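Local coordinates for protein geranyltranstransferase (Methylococcus capsulatus, PDB 3TS7) that probably makes farnesyl diphosphate, a C15 isoprenoid precursor, as a magnesium-dependent member of the FPP/GGPP synthase family, at residues A275-L280 with L289-A294. Numbering follows the deposited sequence.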
ATOM      1  N   ALA B 275     -32.811  -0.676  -4.368  1.00 33.14           N
ATOM      2  CA  ALA B 275     -32.338  -0.766  -2.998  1.00 29.05           C
ATOM      3  C   ALA B 275     -31.382   0.413  -2.674  1.00 26.45           C
ATOM      4  O   ALA B 275     -31.418   0.930  -1.568  1.00 29.76           O
ATOM      5  CB  ALA B 275     -31.646  -2.119  -2.753  1.00 34.03           C
ATOM      6  N   ALA B 276     -30.572   0.824  -3.658  1.00 32.03           N
ATOM      7  CA  ALA B 276     -29.722   2.016  -3.558  1.00 31.45           C
ATOM      8  C   ALA B 276     -30.536   3.280  -3.210  1.00 32.08           C
ATOM      9  O   ALA B 276     -30.231   3.985  -2.238  1.00 30.69           O
ATOM     10  CB  ALA B 276     -28.952   2.214  -4.865  1.00 26.31           C
ATOM     11  N   LEU B 277     -31.590   3.531  -3.980  1.00 33.50           N
ATOM     12  CA  LEU B 277     -32.458   4.703  -3.771  1.00 32.19           C
ATOM     13  C   LEU B 277     -33.212   4.645  -2.453  1.00 31.73           C
ATOM     14  O   LEU B 277     -33.381   5.678  -1.776  1.00 31.26           O
ATOM     15  CB  LEU B 277     -33.433   4.857  -4.936  1.00 30.56           C
ATOM     16  CG  LEU B 277     -32.819   5.211  -6.286  1.00 33.16           C
ATOM     17  CD1 LEU B 277     -33.852   5.055  -7.393  1.00 34.90           C
ATOM     18  CD2 LEU B 277     -32.231   6.641  -6.287  1.00 36.36           C
ATOM     19  N   GLU B 278     -33.630   3.445  -2.058  1.00 32.18           N
ATOM     20  CA  GLU B 278     -34.335   3.270  -0.784  1.00 31.09           C
ATOM     21  C   GLU B 278     -33.443   3.481   0.451  1.00 37.19           C
ATOM     22  O   GLU B 278     -33.937   3.896   1.491  1.00 31.63           O
ATOM     23  CB  GLU B 278     -34.990   1.897  -0.701  1.00 36.24           C
ATOM     24  CG  GLU B 278     -36.032   1.753   0.430  1.00 44.59           C
ATOM     25  CD  GLU B 278     -37.174   2.808   0.390  1.00 54.84           C
ATOM     26  OE1 GLU B 278     -37.715   3.121   1.466  1.00 61.56           O
ATOM     27  OE2 GLU B 278     -37.551   3.319  -0.693  1.00 53.15           O
ATOM     28  N   SER B 279     -32.145   3.172   0.320  1.00 31.71           N
ATOM     29  CA  SER B 279     -31.131   3.484   1.328  1.00 34.10           C
ATOM     30  C   SER B 279     -31.097   4.980   1.666  1.00 31.41           C
ATOM     31  O   SER B 279     -30.756   5.360   2.772  1.00 37.85           O
ATOM     32  CB  SER B 279     -29.715   3.094   0.816  1.00 28.67           C
ATOM     33  OG  SER B 279     -29.626   1.708   0.517  1.00 42.21           O
ATOM     34  N   LEU B 280     -31.409   5.817   0.693  1.00 29.81           N
ATOM     35  CA  LEU B 280     -31.396   7.263   0.877  1.00 32.53           C
ATOM     36  C   LEU B 280     -32.670   7.871   1.510  1.00 36.18           C
ATOM     37  O   LEU B 280     -32.760   9.092   1.665  1.00 39.46           O
ATOM     38  CB  LEU B 280     -31.081   7.932  -0.460  1.00 30.49           C
ATOM     39  CG  LEU B 280     -29.786   7.480  -1.150  1.00 29.41           C
ATOM     40  CD1 LEU B 280     -29.709   8.077  -2.533  1.00 28.81           C
ATOM     41  CD2 LEU B 280     -28.530   7.819  -0.319  1.00 28.47           C
ATOM     42  N   LEU B 289     -28.426  14.675  -5.185  1.00 39.57           N
ATOM     43  CA  LEU B 289     -27.171  14.453  -5.855  1.00 35.70           C
ATOM     44  C   LEU B 289     -26.820  12.964  -5.921  1.00 31.58           C
ATOM     45  O   LEU B 289     -26.443  12.472  -6.986  1.00 33.64           O
ATOM     46  CB  LEU B 289     -26.052  15.232  -5.153  1.00 41.21           C
ATOM     47  CG  LEU B 289     -24.748  15.318  -5.946  1.00 39.17           C
ATOM     48  CD1 LEU B 289     -24.930  16.128  -7.225  1.00 51.63           C
ATOM     49  CD2 LEU B 289     -23.662  15.962  -5.054  1.00 47.56           C
ATOM     50  N   LEU B 290     -26.972  12.261  -4.803  1.00 29.80           N
ATOM     51  CA  LEU B 290     -26.702  10.807  -4.769  1.00 32.48           C
ATOM     52  C   LEU B 290     -27.722   9.994  -5.581  1.00 37.08           C
ATOM     53  O   LEU B 290     -27.374   8.974  -6.188  1.00 32.53           O
ATOM     54  CB  LEU B 290     -26.635  10.301  -3.336  1.00 31.47           C
ATOM     55  CG  LEU B 290     -25.421  10.817  -2.533  1.00 28.60           C
ATOM     56  CD1 LEU B 290     -25.508  10.310  -1.127  1.00 36.66           C
ATOM     57  CD2 LEU B 290     -24.105  10.374  -3.189  1.00 38.99           C
ATOM     58  N   ARG B 291     -28.962  10.475  -5.609  1.00 34.06           N
ATOM     59  CA  ARG B 291     -30.023   9.870  -6.406  1.00 34.09           C
ATOM     60  C   ARG B 291     -29.676   9.913  -7.889  1.00 36.59           C
ATOM     61  O   ARG B 291     -29.807   8.912  -8.591  1.00 35.30           O
ATOM     62  CB  ARG B 291     -31.380  10.549  -6.112  1.00 33.87           C
ATOM     63  CG  ARG B 291     -31.953  10.211  -4.746  1.00 28.41           C
ATOM     64  CD  ARG B 291     -33.320  10.873  -4.408  1.00 30.62           C
ATOM     65  NE  ARG B 291     -33.652  10.614  -3.006  1.00 31.68           N
ATOM     66  CZ  ARG B 291     -33.448  11.454  -1.994  1.00 29.55           C
ATOM     67  NH1 ARG B 291     -33.734  11.080  -0.771  1.00 30.68           N
ATOM     68  NH2 ARG B 291     -32.951  12.663  -2.193  1.00 30.50           N
ATOM     69  N   GLU B 292     -29.200  11.059  -8.357  1.00 33.45           N
ATOM     70  CA  GLU B 292     -28.802  11.213  -9.746  1.00 29.79           C
ATOM     71  C   GLU B 292     -27.478  10.515 -10.068  1.00 37.38           C
ATOM     72  O   GLU B 292     -27.283   9.995 -11.183  1.00 34.40           O
ATOM     73  CB  GLU B 292     -28.692  12.702 -10.094  1.00 36.57           C
ATOM     74  CG  GLU B 292     -30.035  13.436 -10.036  1.00 32.68           C
ATOM     75  CD  GLU B 292     -30.980  13.041 -11.170  1.00 38.77           C
ATOM     76  OE1 GLU B 292     -32.206  13.005 -10.936  1.00 47.60           O
ATOM     77  OE2 GLU B 292     -30.508  12.768 -12.297  1.00 45.99           O
ATOM     78  N   LEU B 293     -26.559  10.540  -9.107  1.00 31.79           N
ATOM     79  CA  LEU B 293     -25.272   9.871  -9.277  1.00 32.20           C
ATOM     80  C   LEU B 293     -25.448   8.336  -9.393  1.00 31.37           C
ATOM     81  O   LEU B 293     -24.777   7.705 -10.209  1.00 40.31           O
ATOM     82  CB  LEU B 293     -24.317  10.233  -8.137  1.00 36.47           C
ATOM     83  CG  LEU B 293     -22.867   9.763  -8.280  1.00 37.60           C
ATOM     84  CD1 LEU B 293     -22.191  10.381  -9.527  1.00 36.53           C
ATOM     85  CD2 LEU B 293     -22.082  10.077  -7.015  1.00 44.37           C
ATOM     86  N   ALA B 294     -26.357   7.759  -8.598  1.00 37.62           N
ATOM     87  CA  ALA B 294     -26.743   6.346  -8.751  1.00 39.09           C
ATOM     88  C   ALA B 294     -27.088   5.983 -10.202  1.00 38.08           C
ATOM     89  O   ALA B 294     -26.485   5.066 -10.769  1.00 39.76           O
ATOM     90  CB  ALA B 294     -27.873   5.991  -7.823  1.00 35.23           C
TER
HETATM   91  O   HOH W   1     -34.556   8.093  -1.417  1.00 37.91           O
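Leu277 and Leu280 meet the aliphatic stem of Arg291 from two directions. CD2 of Leu277 rests 3.9 Å from Arg291 CG, while Leu280 runs alongside the arginine in the opposite sense and sets its CD1 3.8 Å from the same CG. That branch of Leu280 also lies 3.9 Å from Leu290 CB, and the two leucines cross at about a right angle, with Leu280 CD2 4.0 Å from Leu290 CD1.

The polar part is bridged by water. The stem of Arg291 is extended from CG to NE (chi2 -180°, chi3 -172°), which carries the guanidinium toward the carbonyl of Leu277. There a water lies in the guanidinium plane, accepting from Arg291 NE at 3.1 Å and donating to Leu277 O at 2.7 Å. The head group is held further by a salt bridge from NH2 to Asp288 and by hydrogen bonds to the carbonyls of Phe283 and Gly284, so that one side chain grips the connection between the helices at Phe283 and Gly284 and Asp288 of helix 288-298. A leucine in place of Arg291 would probably leave Asp288 without its charged mate and those carbonyls without their donors.

The contact thus joins consecutive helices, 262-279 and 288-298, of the all-helical prenyl synthase fold. On the buried side, Leu280 packs on Tyr217 and Leu290 on Leu214, both from helix 208-237, and Leu290 also touches helix 53-65.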